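Local coordinates for lipoprotein (Streptococcus pneumoniae, PDB 3CX3), which binds zinc and, as a lipoprotein related to the solute-binding components of ABC transporters, probably hands the metal on for uptake, at residues 23-32 and 146-157; 227-235 and 250-260. All coordinates share one frame; numbering follows the deposited sequence.

The two contacts sit on opposite sides of the chain's centre, with centres about 32 Å apart and nearest atoms about 9 Å from each other; both are partly buried. Contact 1 packs helix 18-28 against helix 147-173, and side chains do most of the work: apolar groups and aromatic rings, with two amide hydrogen bonds, one of them weak. Contact 2 pairs the neighbouring parallel strands 230-232 and 252-254, the latter outermost in its sheet; backbone hydrogen bonds carry it, the clearest at Ile230 and Lys253, and the side chains sort onto the two faces of the sheet. The metal site belongs to contact 2 alone, through Glu259. Helix 268-281 borders both, meeting Phe157 in the first and Leu255 in the second.

Contact 1: 23-32 and 146-157; sequences MVKEVSGDLN and HKETYQKNAQAF
With CG anti to the backbone N (chi1 -176°), Phe157 points its ring at Glu26 and Met23. Helix 18-28, which follows strand 12-15 of one parallel sheet, packs here on helix 147-173, which leads on to strand 180-182 of the other, consistent with the two-lobed, helix-linked fold of this metal-binding family; segment 147-157 passes 23-28 at 8.0 Å between axes, their directions 120° apart. The selenium of selenomethionine Met23 lies 5.1 Å from the Phe157 ring centroid, an oblique Met-aromatic contact. Glu26 OE1 comes to the rim of the same ring, in its plane, 3.5 Å from Phe157 CE1. Between the helices Val27 uses both branches, CG1 against Tyr150 CD2 at 3.7 Å and CG2 toward the methyl of Ala154, and Tyr150 turns the edge of its ring to Val27 O. Asn153 ND2 gives a weak hydrogen bond to Val27 O just where Gly29, with positive phi, ends the helix. Beyond that turn Leu31 sets its two methyls against His146, the N-cap residue of helix 147-173. Tyr150 OH is held by Asp143 as well as by Asn32, whose amide lies nearly coplanar with the ring and donates from ND2 to Tyr150 OH over 3.3 Å and to Ser28 OG over 2.9 Å.

Contact 2: 227-235 and 250-260; sequences VKTIFTESN and VGLKTLNPLES. With ZN (zinc ion), chain E.
Residues 230-232 and 252-254 run parallel with their directions 40° apart, and Ile230 N to Gly251 O (2.9 Å) and Lys253 N to Ile230 O (3.0 Å) are nearly straight hydrogen bonds. Gly251, with positive phi, sets its CA 3.2 Å from Lys228 O. On one face Ile230 CG1 meets Leu252 CD2 at 3.6 Å, and that same methyl touches Thr232; Val245 of helix 239-245 packs on Ile230 and Leu252. Strand 230-232, this helix and strand 252-254 form a beta-alpha-beta unit, and strand 252-254 ends its sheet. Across the sheet, Phe231 takes Leu255 CG over its ring face, a CH-pi contact 4.1 Å from the centroid, and runs alongside Lys253. The methyl of Thr229 lies 3.8 Å above the ring plane, offset toward the rim. A water bridges Phe231 O and Leu255 O where the strands end. Farther on, Glu233 swings across Pro257, with Glu233 OE2 3.6 Å from Pro257 CG; this OE2 is hydrogen-bonded to ND1 of His184, a zinc ligand, and so probably fixes the rotation of that ring from the second shell. Glu259 OE2 binds the zinc ion at 2.1 Å, alongside NE2 of His44, His120 and His184.

Contact 1: 23-32 and 146-157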
# COMPACT_ATOMS: atom_id res chain seq x y z
N MSE A 23 1.50 -0.19 10.15
CA MSE A 23 2.62 0.69 10.36
C MSE A 23 2.42 1.57 11.60
O MSE A 23 3.39 1.98 12.22
CB MSE A 23 2.79 1.55 9.12
CG MSE A 23 4.18 1.58 8.61
SE MSE A 23 4.31 2.15 6.75
CE MSE A 23 6.19 2.42 6.76
N VAL A 24 1.17 1.86 11.95
CA VAL A 24 0.91 2.59 13.19
C VAL A 24 1.10 1.63 14.37
O VAL A 24 1.72 1.99 15.38
CB VAL A 24 -0.50 3.21 13.25
CG1 VAL A 24 -0.60 4.14 14.43
CG2 VAL A 24 -0.79 3.98 12.00
N LYS A 25 0.58 0.42 14.21
CA LYS A 25 0.73 -0.66 15.17
C LYS A 25 2.19 -1.04 15.43
O LYS A 25 2.57 -1.36 16.55
CB LYS A 25 -0.07 -1.89 14.72
CG LYS A 25 -1.45 -1.99 15.34
CD LYS A 25 -1.99 -3.42 15.27
CE LYS A 25 -2.97 -3.70 16.41
NZ LYS A 25 -2.30 -4.03 17.71
N GLU A 26 3.01 -1.02 14.38
CA GLU A 26 4.44 -1.27 14.55
C GLU A 26 5.14 -0.12 15.24
O GLU A 26 6.09 -0.34 15.99
CB GLU A 26 5.10 -1.61 13.21
CG GLU A 26 5.59 -3.04 13.15
CD GLU A 26 5.14 -3.79 11.91
OE1 GLU A 26 5.99 -4.09 11.06
OE2 GLU A 26 3.93 -4.09 11.80
N VAL A 27 4.66 1.11 15.02
CA VAL A 27 5.26 2.27 15.65
C VAL A 27 4.86 2.39 17.12
O VAL A 27 5.64 2.89 17.93
CB VAL A 27 4.96 3.59 14.86
CG1 VAL A 27 5.33 4.82 15.68
CG2 VAL A 27 5.73 3.60 13.53
N SER A 28 3.66 1.91 17.45
CA SER A 28 3.12 2.02 18.80
C SER A 28 3.52 0.86 19.74
O SER A 28 3.54 1.02 20.97
CB SER A 28 1.59 2.16 18.75
OG SER A 28 1.22 3.47 18.36
N GLY A 29 3.85 -0.29 19.15
CA GLY A 29 4.18 -1.49 19.90
C GLY A 29 2.97 -2.04 20.64
O GLY A 29 2.17 -2.78 20.05
N ASP A 30 2.85 -1.66 21.91
CA ASP A 30 1.77 -2.13 22.79
C ASP A 30 0.99 -0.97 23.43
O ASP A 30 0.15 -1.19 24.31
CB ASP A 30 2.34 -3.05 23.87
CG ASP A 30 3.48 -2.42 24.68
OD1 ASP A 30 3.84 -1.24 24.43
OD2 ASP A 30 4.03 -3.11 25.56
N LEU A 31 1.27 0.24 22.98
CA LEU A 31 0.80 1.46 23.65
C LEU A 31 -0.66 1.88 23.46
O LEU A 31 -1.33 2.21 24.44
CB LEU A 31 1.68 2.63 23.26
CG LEU A 31 3.00 2.74 24.01
CD1 LEU A 31 3.68 3.99 23.52
CD2 LEU A 31 2.76 2.77 25.51
N ASN A 32 -1.13 1.90 22.22
CA ASN A 32 -2.41 2.52 21.93
C ASN A 32 -3.49 1.55 21.46
O ASN A 32 -3.20 0.40 21.13
CB ASN A 32 -2.21 3.66 20.93
CG ASN A 32 -1.13 4.65 21.36
OD1 ASN A 32 -1.36 5.53 22.19
ND2 ASN A 32 0.06 4.53 20.78
N HIS A 146 5.46 9.65 24.82
CA HIS A 146 5.92 8.37 24.30
C HIS A 146 6.84 8.46 23.08
O HIS A 146 7.04 7.47 22.37
CB HIS A 146 4.72 7.46 24.06
CG HIS A 146 3.98 7.12 25.32
ND1 HIS A 146 3.10 8.00 25.92
CD2 HIS A 146 4.01 6.02 26.12
CE1 HIS A 146 2.62 7.45 27.03
NE2 HIS A 146 3.15 6.25 27.16
N LYS A 147 7.44 9.64 22.90
CA LYS A 147 8.35 9.94 21.77
C LYS A 147 9.45 8.90 21.64
O LYS A 147 9.89 8.59 20.53
CB LYS A 147 8.98 11.33 21.94
CG LYS A 147 10.18 11.59 21.02
CD LYS A 147 10.62 13.05 21.05
CE LYS A 147 11.74 13.34 20.04
NZ LYS A 147 13.09 13.44 20.67
N GLU A 148 9.87 8.36 22.78
CA GLU A 148 10.93 7.37 22.82
C GLU A 148 10.50 6.08 22.15
O GLU A 148 11.22 5.54 21.33
CB GLU A 148 11.33 7.10 24.27
CG GLU A 148 12.37 8.05 24.81
CD GLU A 148 11.99 9.52 24.67
OE1 GLU A 148 10.98 9.94 25.29
OE2 GLU A 148 12.73 10.24 23.95
N THR A 149 9.31 5.62 22.51
CA THR A 149 8.78 4.36 22.01
C THR A 149 8.54 4.40 20.50
O THR A 149 8.86 3.43 19.80
CB THR A 149 7.50 3.95 22.77
OG1 THR A 149 7.80 3.84 24.16
CG2 THR A 149 6.95 2.61 22.26
N TYR A 150 8.03 5.53 20.01
CA TYR A 150 7.70 5.71 18.60
C TYR A 150 8.95 5.77 17.75
O TYR A 150 9.06 5.04 16.76
CB TYR A 150 6.85 6.97 18.36
CG TYR A 150 5.53 7.02 19.11
CD1 TYR A 150 5.17 8.16 19.83
CD2 TYR A 150 4.66 5.94 19.12
CE1 TYR A 150 3.98 8.21 20.53
CE2 TYR A 150 3.46 5.98 19.82
CZ TYR A 150 3.13 7.12 20.52
OH TYR A 150 1.95 7.16 21.20
N GLN A 151 9.89 6.64 18.12
CA GLN A 151 11.10 6.83 17.34
C GLN A 151 11.99 5.57 17.23
O GLN A 151 12.72 5.41 16.24
CB GLN A 151 11.91 8.02 17.85
CG GLN A 151 11.16 9.35 17.85
CD GLN A 151 10.68 9.78 16.47
OE1 GLN A 151 11.44 9.80 15.51
NE2 GLN A 151 9.41 10.15 16.37
N LYS A 152 11.91 4.68 18.21
CA LYS A 152 12.70 3.44 18.16
C LYS A 152 11.97 2.29 17.43
O LYS A 152 12.59 1.50 16.70
CB LYS A 152 13.23 3.03 19.55
CG LYS A 152 14.32 1.94 19.51
CD LYS A 152 15.54 2.25 20.42
CE LYS A 152 16.77 2.79 19.64
NZ LYS A 152 16.44 3.94 18.75
N ASN A 153 10.65 2.22 17.59
CA ASN A 153 9.85 1.29 16.81
C ASN A 153 9.97 1.55 15.31
O ASN A 153 10.26 0.63 14.53
CB ASN A 153 8.39 1.35 17.24
CG ASN A 153 8.17 0.70 18.57
OD1 ASN A 153 9.09 0.19 19.18
ND2 ASN A 153 6.93 0.71 19.04
N ALA A 154 9.77 2.81 14.92
CA ALA A 154 10.04 3.27 13.56
C ALA A 154 11.47 2.99 13.11
O ALA A 154 11.70 2.57 11.97
CB ALA A 154 9.76 4.75 13.46
N GLN A 155 12.43 3.19 14.02
CA GLN A 155 13.85 3.05 13.75
C GLN A 155 14.28 1.65 13.36
O GLN A 155 15.08 1.45 12.43
CB GLN A 155 14.66 3.51 14.96
CG GLN A 155 15.87 4.31 14.57
CD GLN A 155 15.62 5.13 13.32
OE1 GLN A 155 16.17 4.84 12.25
NE2 GLN A 155 14.74 6.13 13.44
N ALA A 156 13.75 0.68 14.09
CA ALA A 156 13.92 -0.72 13.75
C ALA A 156 13.30 -0.94 12.39
O ALA A 156 13.90 -1.56 11.52
CB ALA A 156 13.25 -1.62 14.78
N PHE A 157 12.09 -0.40 12.21
CA PHE A 157 11.33 -0.68 11.01
C PHE A 157 12.18 -0.27 9.82
O PHE A 157 12.55 -1.12 9.00
CB PHE A 157 9.97 0.04 11.07
CG PHE A 157 9.06 -0.26 9.90
CD1 PHE A 157 8.09 -1.26 10.00
CD2 PHE A 157 9.13 0.49 8.74
CE1 PHE A 157 7.22 -1.52 8.95
CE2 PHE A 157 8.28 0.24 7.66
CZ PHE A 157 7.31 -0.76 7.76

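Contact 2: 227-235 and 250-260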
# COMPACT_ATOMS: atom_id res chain seq x y z
N VAL A 227 6.20 -12.72 -21.50
CA VAL A 227 5.82 -12.79 -20.08
C VAL A 227 4.96 -14.03 -19.87
O VAL A 227 4.16 -14.38 -20.74
CB VAL A 227 5.05 -11.51 -19.59
CG1 VAL A 227 4.57 -11.67 -18.15
CG2 VAL A 227 5.93 -10.25 -19.74
N LYS A 228 5.12 -14.66 -18.72
CA LYS A 228 4.74 -16.05 -18.53
C LYS A 228 3.65 -16.18 -17.49
O LYS A 228 2.82 -17.09 -17.54
CB LYS A 228 5.96 -16.85 -18.08
CG LYS A 228 7.08 -16.95 -19.12
CD LYS A 228 8.33 -17.67 -18.55
CE LYS A 228 9.19 -18.30 -19.69
NZ LYS A 228 10.52 -18.82 -19.15
N THR A 229 3.65 -15.25 -16.54
CA THR A 229 2.71 -15.24 -15.44
C THR A 229 2.07 -13.86 -15.40
O THR A 229 2.76 -12.85 -15.41
CB THR A 229 3.44 -15.53 -14.10
OG1 THR A 229 4.01 -16.85 -14.14
CG2 THR A 229 2.50 -15.43 -12.92
N ILE A 230 0.74 -13.82 -15.40
CA ILE A 230 0.05 -12.61 -15.01
C ILE A 230 -0.18 -12.73 -13.51
O ILE A 230 -0.58 -13.80 -13.02
CB ILE A 230 -1.24 -12.35 -15.84
CG1 ILE A 230 -2.09 -13.61 -15.98
CG2 ILE A 230 -0.90 -11.82 -17.24
CD1 ILE A 230 -3.40 -13.39 -16.71
N PHE A 231 0.13 -11.67 -12.77
CA PHE A 231 -0.04 -11.68 -11.32
C PHE A 231 -1.39 -11.09 -10.90
O PHE A 231 -1.59 -9.88 -10.94
CB PHE A 231 1.11 -10.93 -10.63
CG PHE A 231 2.44 -11.62 -10.72
CD1 PHE A 231 2.71 -12.76 -9.95
CD2 PHE A 231 3.45 -11.11 -11.54
CE1 PHE A 231 3.97 -13.39 -10.01
CE2 PHE A 231 4.71 -11.74 -11.62
CZ PHE A 231 4.97 -12.87 -10.85
N THR A 232 -2.32 -11.96 -10.49
CA THR A 232 -3.59 -11.50 -9.96
C THR A 232 -3.51 -11.31 -8.46
O THR A 232 -2.47 -11.56 -7.86
CB THR A 232 -4.75 -12.48 -10.25
OG1 THR A 232 -4.34 -13.82 -9.94
CG2 THR A 232 -5.17 -12.39 -11.69
N GLU A 233 -4.61 -10.84 -7.87
CA GLU A 233 -4.83 -10.93 -6.44
C GLU A 233 -5.92 -11.95 -6.16
O GLU A 233 -6.44 -12.59 -7.07
CB GLU A 233 -5.25 -9.57 -5.87
CG GLU A 233 -4.43 -8.38 -6.33
CD GLU A 233 -5.31 -7.16 -6.59
OE1 GLU A 233 -6.54 -7.29 -6.38
OE2 GLU A 233 -4.79 -6.10 -7.01
N SER A 234 -6.25 -12.12 -4.88
CA SER A 234 -7.45 -12.87 -4.51
C SER A 234 -8.62 -12.01 -4.94
O SER A 234 -9.32 -12.33 -5.91
CB SER A 234 -7.51 -13.11 -3.00
OG SER A 234 -8.84 -13.41 -2.59
N ASN A 235 -8.80 -10.91 -4.19
CA ASN A 235 -9.59 -9.74 -4.55
C ASN A 235 -10.19 -9.92 -5.94
O ASN A 235 -9.67 -9.39 -6.94
CB ASN A 235 -8.73 -8.47 -4.45
CG ASN A 235 -7.87 -8.42 -3.16
OD1 ASN A 235 -6.76 -7.87 -3.15
ND2 ASN A 235 -8.39 -8.99 -2.07
N VAL A 250 -0.30 -17.97 -21.38
CA VAL A 250 -0.52 -18.88 -20.25
C VAL A 250 -0.10 -18.24 -18.90
O VAL A 250 0.46 -17.14 -18.88
CB VAL A 250 0.27 -20.23 -20.43
CG1 VAL A 250 -0.04 -20.90 -21.77
CG2 VAL A 250 1.79 -20.03 -20.28
N GLY A 251 -0.41 -18.92 -17.80
CA GLY A 251 0.21 -18.65 -16.49
C GLY A 251 -0.39 -17.60 -15.58
O GLY A 251 -0.39 -16.42 -15.91
N LEU A 252 -0.86 -18.04 -14.40
CA LEU A 252 -1.46 -17.16 -13.38
C LEU A 252 -0.90 -17.36 -11.97
O LEU A 252 -0.95 -18.46 -11.42
CB LEU A 252 -2.98 -17.34 -13.33
CG LEU A 252 -3.91 -16.21 -13.76
CD1 LEU A 252 -5.36 -16.61 -13.55
CD2 LEU A 252 -3.61 -14.95 -12.99
N LYS A 253 -0.37 -16.29 -11.38
CA LYS A 253 0.03 -16.27 -9.96
C LYS A 253 -0.42 -14.99 -9.28
O LYS A 253 -0.49 -13.94 -9.90
CB LYS A 253 1.54 -16.46 -9.79
CG LYS A 253 1.96 -17.90 -9.93
CD LYS A 253 3.18 -18.21 -9.08
CE LYS A 253 4.45 -17.68 -9.71
NZ LYS A 253 5.67 -18.43 -9.25
N THR A 254 -0.71 -15.10 -7.99
CA THR A 254 -1.23 -13.98 -7.21
C THR A 254 -0.13 -13.24 -6.47
O THR A 254 0.75 -13.87 -5.88
CB THR A 254 -2.35 -14.43 -6.24
OG1 THR A 254 -2.44 -13.52 -5.14
CG2 THR A 254 -2.08 -15.80 -5.71
N LEU A 255 -0.20 -11.91 -6.51
CA LEU A 255 0.81 -11.01 -5.95
C LEU A 255 0.08 -9.92 -5.15
O LEU A 255 -0.74 -9.19 -5.73
CB LEU A 255 1.56 -10.38 -7.11
CG LEU A 255 3.06 -10.12 -7.31
CD1 LEU A 255 3.16 -8.74 -7.88
CD2 LEU A 255 3.96 -10.28 -6.07
N ASN A 256 0.36 -9.78 -3.85
CA ASN A 256 -0.36 -8.85 -2.96
C ASN A 256 0.17 -7.40 -2.94
O ASN A 256 1.33 -7.15 -2.58
CB ASN A 256 -0.36 -9.36 -1.52
CG ASN A 256 -1.71 -9.21 -0.82
OD1 ASN A 256 -2.19 -10.16 -0.16
ND2 ASN A 256 -2.31 -8.03 -0.90
N PRO A 257 -0.69 -6.44 -3.32
CA PRO A 257 -0.33 -5.03 -3.24
C PRO A 257 -0.59 -4.47 -1.82
O PRO A 257 -0.42 -3.25 -1.59
CB PRO A 257 -1.25 -4.38 -4.27
CG PRO A 257 -2.47 -5.23 -4.35
CD PRO A 257 -2.07 -6.64 -3.84
N LEU A 258 -0.98 -5.37 -0.91
CA LEU A 258 -1.23 -5.08 0.51
C LEU A 258 -2.34 -4.08 0.82
O LEU A 258 -2.38 -3.48 1.88
CB LEU A 258 0.06 -4.73 1.25
CG LEU A 258 1.26 -5.65 1.01
CD1 LEU A 258 2.55 -4.98 1.52
CD2 LEU A 258 1.10 -7.04 1.61
N GLU A 259 -3.26 -3.93 -0.12
CA GLU A 259 -4.40 -3.05 0.06
C GLU A 259 -5.46 -3.65 0.99
O GLU A 259 -6.06 -2.93 1.79
CB GLU A 259 -4.97 -2.70 -1.30
CG GLU A 259 -4.15 -1.65 -2.04
CD GLU A 259 -4.44 -1.67 -3.51
OE1 GLU A 259 -5.60 -1.96 -3.88
OE2 GLU A 259 -3.51 -1.43 -4.30
N SER A 260 -5.70 -4.95 0.86
CA SER A 260 -6.38 -5.73 1.89
C SER A 260 -5.32 -6.25 2.85
O SER A 260 -4.11 -6.19 2.56
CB SER A 260 -7.09 -6.93 1.26
OG SER A 260 -8.03 -6.52 0.27
ZN ZN E . -3.94 0.11 -5.63
O HOH W 1 -1.45 -8.83 -8.20